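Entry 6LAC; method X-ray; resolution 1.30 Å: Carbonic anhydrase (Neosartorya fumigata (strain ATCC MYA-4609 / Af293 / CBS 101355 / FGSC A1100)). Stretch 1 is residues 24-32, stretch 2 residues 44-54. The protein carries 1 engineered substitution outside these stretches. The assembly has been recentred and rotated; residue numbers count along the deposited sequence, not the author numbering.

Stretch 1, residues 24-32: QPGQQVLWI
Stretch 2, residues 44-54: SSGLPADEIFE

Parallel strands pair by a stagger in which one residue bonds to both neighbours of its partner, as in this carbonic anhydrase. Strands 29-32 and 52-54 run parallel, their axes 39° apart, with V29 opposite I52, L30 opposite F53 and W31 opposite E54 (CA-CA 5.3, 4.9 and 4.8 Å). All six residues have extended backbones, phi -80 to -121° and psi 106 to 132°. V29 N donates to E51 O, F53 N to V29 O and W31 N to F53 O, each at 2.9 Å. Between the rungs L30 CA approaches F53 O at 3.3 Å, and past the last one E54 CA approaches W31 O at 3.4 Å, both as CA-H...O contacts.

The side chains alternate between faces. V29 (chi1 t), W31, I52 (m, t) and E54 (t, t, chi3 16°) share one. W31, with chi1 t and chi2 -84°, sends its ring out along stretch 2: CH2 lies 3.4 Å from S45 CB, which covers one ring face, while W31 CB meets I52 CG2 at 3.8 Å. L47 (m, t) fills the space beside them, its CD1 3.7 Å from V29 CB and 4.1 Å from W31 CE3. S45 (p) turns OG back to accept from L47 N at 3.1 Å, bracing the loop. On the other face, L30 (t, p) brings CD1 to 3.9 Å from CD2 of F53 (t, chi2 77°).

Before the strands, a buried carboxylate takes over. E51 closes a 3-10 segment, its N 3.0 Å from P48 O; its m, t side chain reaches the loop at G26, whose N donates to OE2 at 2.8 Å. The positive phi of G26 (83°) suits glycine. A water bridges E51 OE1 (2.7 Å), Q24 O (2.8 Å) and Q27 N (3.0 Å). Q28 (m, t) is tied through another water, 2.8 Å from its NE2 and 2.7 Å from I52 O. Together the two stretches bury 657 Å², both sides summed.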

ATOM      1  N   GLN A  24       0.821  17.588 -16.530  1.00 30.31           N
ATOM      2  CA  GLN A  24      -0.071  18.681 -16.048  1.00 33.97           C
ATOM      3  C   GLN A  24      -0.424  18.461 -14.584  1.00 31.85           C
ATOM      4  O   GLN A  24      -0.400  17.327 -14.102  1.00 34.03           O
ATOM      5  CB  GLN A  24      -1.327  18.775 -16.909  1.00 37.02           C
ATOM      6  CG  GLN A  24      -2.297  17.618 -16.727  1.00 38.57           C
ATOM      7  CD  GLN A  24      -3.281  17.517 -17.873  1.00 42.10           C
ATOM      8  OE1 GLN A  24      -3.059  16.789 -18.836  1.00 47.82           O
ATOM      9  NE2 GLN A  24      -4.378  18.253 -17.780  1.00 47.39           N
ATOM     10  N   PRO A  25      -0.718  19.543 -13.837  1.00 31.10           N
ATOM     11  CA  PRO A  25      -1.143  19.437 -12.448  1.00 32.03           C
ATOM     12  C   PRO A  25      -2.574  18.898 -12.337  1.00 27.78           C
ATOM     13  O   PRO A  25      -3.302  18.875 -13.336  1.00 28.09           O
ATOM     14  CB  PRO A  25      -1.065  20.877 -11.922  1.00 34.07           C
ATOM     15  CG  PRO A  25      -1.276  21.725 -13.157  1.00 34.73           C
ATOM     16  CD  PRO A  25      -0.631  20.951 -14.289  1.00 34.12           C
ATOM     17  N   GLY A  26      -2.903  18.444 -11.128  1.00 28.31           N
ATOM     18  CA  GLY A  26      -4.265  18.173 -10.635  1.00 25.40           C
ATOM     19  C   GLY A  26      -4.825  16.817 -11.037  1.00 24.78           C
ATOM     20  O   GLY A  26      -6.026  16.656 -10.892  1.00 24.77           O
ATOM     21  N   GLN A  27      -4.038  15.906 -11.614  1.00 22.04           N
ATOM     22  CA  GLN A  27      -4.521  14.555 -12.018  1.00 21.15           C
ATOM     23  C   GLN A  27      -4.097  13.582 -10.925  1.00 19.85           C
ATOM     24  O   GLN A  27      -3.372  14.009 -10.022  1.00 27.28           O
ATOM     25  CB  GLN A  27      -3.950  14.135 -13.371  1.00 22.25           C
ATOM     26  CG  GLN A  27      -3.996  15.251 -14.417  1.00 26.73           C
ATOM     27  CD  GLN A  27      -5.388  15.788 -14.623  1.00 28.84           C
ATOM     28  OE1 GLN A  27      -5.646  16.989 -14.448  1.00 32.42           O
ATOM     29  NE2 GLN A  27      -6.311  14.885 -14.917  1.00 30.41           N
ATOM     30  N   GLN A  28      -4.661  12.394 -10.913  1.00 17.62           N
ATOM     31  CA  GLN A  28      -4.195  11.353  -9.976  1.00 16.47           C
ATOM     32  C   GLN A  28      -3.312  10.383 -10.718  1.00 14.15           C
ATOM     33  O   GLN A  28      -3.536  10.058 -11.866  1.00 15.71           O
ATOM     34  CB  GLN A  28      -5.362  10.663  -9.314  1.00 20.19           C
ATOM     35  CG  GLN A  28      -5.855  11.435  -8.101  1.00 24.90           C
ATOM     36  CD  GLN A  28      -7.042  10.716  -7.534  1.00 28.85           C
ATOM     37  OE1 GLN A  28      -8.069  10.605  -8.210  1.00 29.45           O
ATOM     38  NE2 GLN A  28      -6.871  10.130  -6.363  1.00 28.20           N
ATOM     39  N   VAL A  29      -2.295   9.894 -10.007  1.00 12.24           N
ATOM     40  CA  VAL A  29      -1.346   8.888 -10.528  1.00 11.26           C
ATOM     41  C   VAL A  29      -1.430   7.668  -9.621  1.00 10.03           C
ATOM     42  O   VAL A  29      -1.362   7.840  -8.375  1.00 11.26           O
ATOM     43  CB  VAL A  29       0.078   9.468 -10.571  1.00 11.58           C
ATOM     44  CG1 VAL A  29       1.073   8.417 -10.992  1.00 12.80           C
ATOM     45  CG2 VAL A  29       0.134  10.744 -11.438  1.00 13.03           C
ATOM     46  N   LEU A  30      -1.554   6.485 -10.195  1.00  9.54           N
ATOM     47  CA  LEU A  30      -1.482   5.239  -9.385  1.00  8.94           C
ATOM     48  C   LEU A  30      -0.009   4.977  -9.159  1.00  9.48           C
ATOM     49  O   LEU A  30       0.757   4.713 -10.112  1.00  9.83           O
ATOM     50  CB  LEU A  30      -2.158   4.097 -10.126  1.00  9.94           C
ATOM     51  CG  LEU A  30      -1.913   2.697  -9.553  1.00  9.88           C
ATOM     52  CD1 LEU A  30      -2.376   2.579  -8.098  1.00  9.78           C
ATOM     53  CD2 LEU A  30      -2.563   1.660 -10.402  1.00 10.82           C
ATOM     54  N   TRP A  31       0.400   5.026  -7.894  1.00 10.00           N
ATOM     55  CA  TRP A  31       1.801   4.840  -7.448  1.00  9.50           C
ATOM     56  C   TRP A  31       1.884   3.468  -6.811  1.00  9.56           C
ATOM     57  O   TRP A  31       1.242   3.301  -5.738  1.00 10.61           O
ATOM     58  CB  TRP A  31       2.210   5.943  -6.496  1.00  9.38           C
ATOM     59  CG  TRP A  31       3.662   5.933  -6.168  1.00  9.87           C
ATOM     60  CD1 TRP A  31       4.330   5.198  -5.231  1.00  9.80           C
ATOM     61  CD2 TRP A  31       4.649   6.724  -6.828  1.00 10.19           C
ATOM     62  NE1 TRP A  31       5.670   5.453  -5.306  1.00 10.41           N
ATOM     63  CE2 TRP A  31       5.896   6.400  -6.261  1.00 10.99           C
ATOM     64  CE3 TRP A  31       4.609   7.653  -7.862  1.00 11.67           C
ATOM     65  CZ2 TRP A  31       7.092   7.001  -6.702  1.00 11.78           C
ATOM     66  CZ3 TRP A  31       5.774   8.240  -8.278  1.00 13.66           C
ATOM     67  CH2 TRP A  31       6.983   7.923  -7.711  1.00 13.79           C
ATOM     68  N   ILE A  32       2.601   2.532  -7.359  1.00  8.72           N
ATOM     69  CA  ILE A  32       2.778   1.159  -6.837  1.00  9.41           C
ATOM     70  C   ILE A  32       4.157   1.072  -6.245  1.00  9.81           C
ATOM     71  O   ILE A  32       5.136   1.156  -6.976  1.00 10.60           O
ATOM     72  CB  ILE A  32       2.547   0.115  -7.902  1.00  9.89           C
ATOM     73  CG1 ILE A  32       1.130   0.230  -8.456  1.00 10.78           C
ATOM     74  CG2 ILE A  32       2.833  -1.279  -7.375  1.00 10.83           C
ATOM     75  CD1 ILE A  32       0.894  -0.515  -9.755  1.00 12.05           C
ATOM     76  N   SER A  44      10.383  11.798  -3.622  1.00 16.56           N
ATOM     77  CA  SER A  44      11.074  11.729  -4.926  1.00 17.95           C
ATOM     78  C   SER A  44      10.087  11.461  -6.074  1.00 16.38           C
ATOM     79  O   SER A  44      10.544  11.091  -7.150  1.00 20.10           O
ATOM     80  CB  SER A  44      12.163  10.709  -4.864  1.00 18.96           C
ATOM     81  OG  SER A  44      13.240  11.167  -4.060  1.00 25.65           O
ATOM     82  N   SER A  45       8.791  11.620  -5.843  1.00 15.16           N
ATOM     83  CA  SER A  45       7.769  11.286  -6.879  1.00 17.12           C
ATOM     84  C   SER A  45       7.540  12.442  -7.846  1.00 16.68           C
ATOM     85  O   SER A  45       6.974  12.199  -8.938  1.00 18.52           O
ATOM     86  CB  SER A  45       6.469  10.935  -6.245  1.00 16.02           C
ATOM     87  OG  SER A  45       5.887  12.039  -5.574  1.00 15.62           O
ATOM     88  N   GLY A  46       7.870  13.673  -7.468  1.00 17.06           N
ATOM     89  CA  GLY A  46       7.483  14.835  -8.297  1.00 18.60           C
ATOM     90  C   GLY A  46       6.000  15.168  -8.184  1.00 18.13           C
ATOM     91  O   GLY A  46       5.509  15.954  -9.003  1.00 20.03           O
ATOM     92  N   LEU A  47       5.258  14.545  -7.256  1.00 16.95           N
ATOM     93  CA  LEU A  47       3.806  14.719  -7.119  1.00 16.70           C
ATOM     94  C   LEU A  47       3.480  15.304  -5.764  1.00 17.07           C
ATOM     95  O   LEU A  47       3.973  14.823  -4.745  1.00 18.32           O
ATOM     96  CB  LEU A  47       3.114  13.354  -7.245  1.00 16.13           C
ATOM     97  CG  LEU A  47       3.141  12.681  -8.616  1.00 15.86           C
ATOM     98  CD1 LEU A  47       2.695  11.224  -8.540  1.00 16.27           C
ATOM     99  CD2 LEU A  47       2.281  13.454  -9.590  1.00 16.14           C
ATOM    100  N   PRO A  48       2.534  16.235  -5.678  1.00 17.56           N
ATOM    101  CA  PRO A  48       1.942  16.573  -4.397  1.00 17.97           C
ATOM    102  C   PRO A  48       1.137  15.388  -3.851  1.00 17.15           C
ATOM    103  O   PRO A  48       0.695  14.573  -4.645  1.00 15.75           O
ATOM    104  CB  PRO A  48       1.023  17.759  -4.682  1.00 19.85           C
ATOM    105  CG  PRO A  48       0.744  17.660  -6.145  1.00 23.84           C
ATOM    106  CD  PRO A  48       1.876  16.900  -6.807  1.00 19.39           C
ATOM    107  N   ALA A  49       0.986  15.299  -2.540  1.00 16.86           N
ATOM    108  CA  ALA A  49       0.331  14.150  -1.876  1.00 16.48           C
ATOM    109  C   ALA A  49      -1.056  13.921  -2.448  1.00 17.88           C
ATOM    110  O   ALA A  49      -1.504  12.756  -2.538  1.00 15.87           O
ATOM    111  CB  ALA A  49       0.298  14.397  -0.389  1.00 17.75           C
ATOM    112  N   ASP A  50      -1.787  14.990  -2.776  1.00 17.18           N
ATOM    113  CA  ASP A  50      -3.191  14.832  -3.191  1.00 17.11           C
ATOM    114  C   ASP A  50      -3.292  14.288  -4.633  1.00 17.10           C
ATOM    115  O   ASP A  50      -4.413  13.921  -5.006  1.00 19.90           O
ATOM    116  CB  ASP A  50      -3.989  16.139  -3.014  1.00 19.68           C
ATOM    117  CG  ASP A  50      -3.553  17.334  -3.833  1.00 22.55           C
ATOM    118  OD1 ASP A  50      -2.649  17.225  -4.678  1.00 26.97           O
ATOM    119  OD2 ASP A  50      -4.134  18.423  -3.582  1.00 30.29           O
ATOM    120  N   GLU A  51      -2.190  14.169  -5.356  1.00 15.09           N
ATOM    121  CA  GLU A  51      -2.211  13.597  -6.715  1.00 15.08           C
ATOM    122  C   GLU A  51      -1.814  12.119  -6.674  1.00 13.79           C
ATOM    123  O   GLU A  51      -1.669  11.488  -7.713  1.00 14.72           O
ATOM    124  CB  GLU A  51      -1.284  14.390  -7.636  1.00 15.85           C
ATOM    125  CG  GLU A  51      -1.823  15.798  -7.891  1.00 17.19           C
ATOM    126  CD  GLU A  51      -1.001  16.601  -8.881  1.00 19.05           C
ATOM    127  OE1 GLU A  51      -0.119  16.086  -9.590  1.00 19.10           O
ATOM    128  OE2 GLU A  51      -1.256  17.849  -8.896  1.00 22.46           O
ATOM    129  N   ILE A  52      -1.496  11.591  -5.506  1.00 13.45           N
ATOM    130  CA  ILE A  52      -1.005  10.200  -5.391  1.00 13.43           C
ATOM    131  C   ILE A  52      -2.162   9.298  -4.942  1.00 11.25           C
ATOM    132  O   ILE A  52      -2.767   9.557  -3.917  1.00 12.86           O
ATOM    133  CB  ILE A  52       0.208  10.100  -4.451  1.00 12.80           C
ATOM    134  CG1 ILE A  52       1.371  11.020  -4.895  1.00 14.51           C
ATOM    135  CG2 ILE A  52       0.675   8.639  -4.319  1.00 13.43           C
ATOM    136  CD1 ILE A  52       2.573  11.053  -3.927  1.00 15.66           C
ATOM    137  N   PHE A  53      -2.411   8.252  -5.698  1.00 10.85           N
ATOM    138  CA  PHE A  53      -3.314   7.166  -5.318  1.00  9.45           C
ATOM    139  C   PHE A  53      -2.373   5.982  -5.142  1.00  9.54           C
ATOM    140  O   PHE A  53      -1.830   5.466  -6.116  1.00 10.01           O
ATOM    141  CB  PHE A  53      -4.379   6.994  -6.406  1.00 10.54           C
ATOM    142  CG  PHE A  53      -5.359   5.913  -6.074  1.00 10.23           C
ATOM    143  CD1 PHE A  53      -6.353   6.149  -5.149  1.00 10.78           C
ATOM    144  CD2 PHE A  53      -5.287   4.680  -6.692  1.00 11.12           C
ATOM    145  CE1 PHE A  53      -7.225   5.127  -4.823  1.00 11.27           C
ATOM    146  CE2 PHE A  53      -6.161   3.655  -6.329  1.00 12.45           C
ATOM    147  CZ  PHE A  53      -7.120   3.899  -5.399  1.00 12.33           C
ATOM    148  N   GLU A  54      -2.125   5.605  -3.890  1.00 10.07           N
ATOM    149  CA  GLU A  54      -0.958   4.767  -3.553  1.00  9.82           C
ATOM    150  C   GLU A  54      -1.397   3.334  -3.290  1.00 10.02           C
ATOM    151  O   GLU A  54      -2.217   3.132  -2.352  1.00 11.37           O
ATOM    152  CB  GLU A  54      -0.270   5.412  -2.365  1.00 10.39           C
ATOM    153  CG  GLU A  54       1.004   4.714  -1.943  1.00 11.23           C
ATOM    154  CD  GLU A  54       1.726   5.384  -0.775  1.00 11.29           C
ATOM    155  OE1 GLU A  54       1.091   6.206  -0.105  1.00 12.56           O
ATOM    156  OE2 GLU A  54       2.886   5.006  -0.510  1.00 12.22           O
TER
HETATM  157  O   HOH W   1      -1.086  15.565 -12.096  1.00 23.22           O
HETATM  158  O   HOH W   2      -5.504   9.705  -4.006  1.00 22.04           O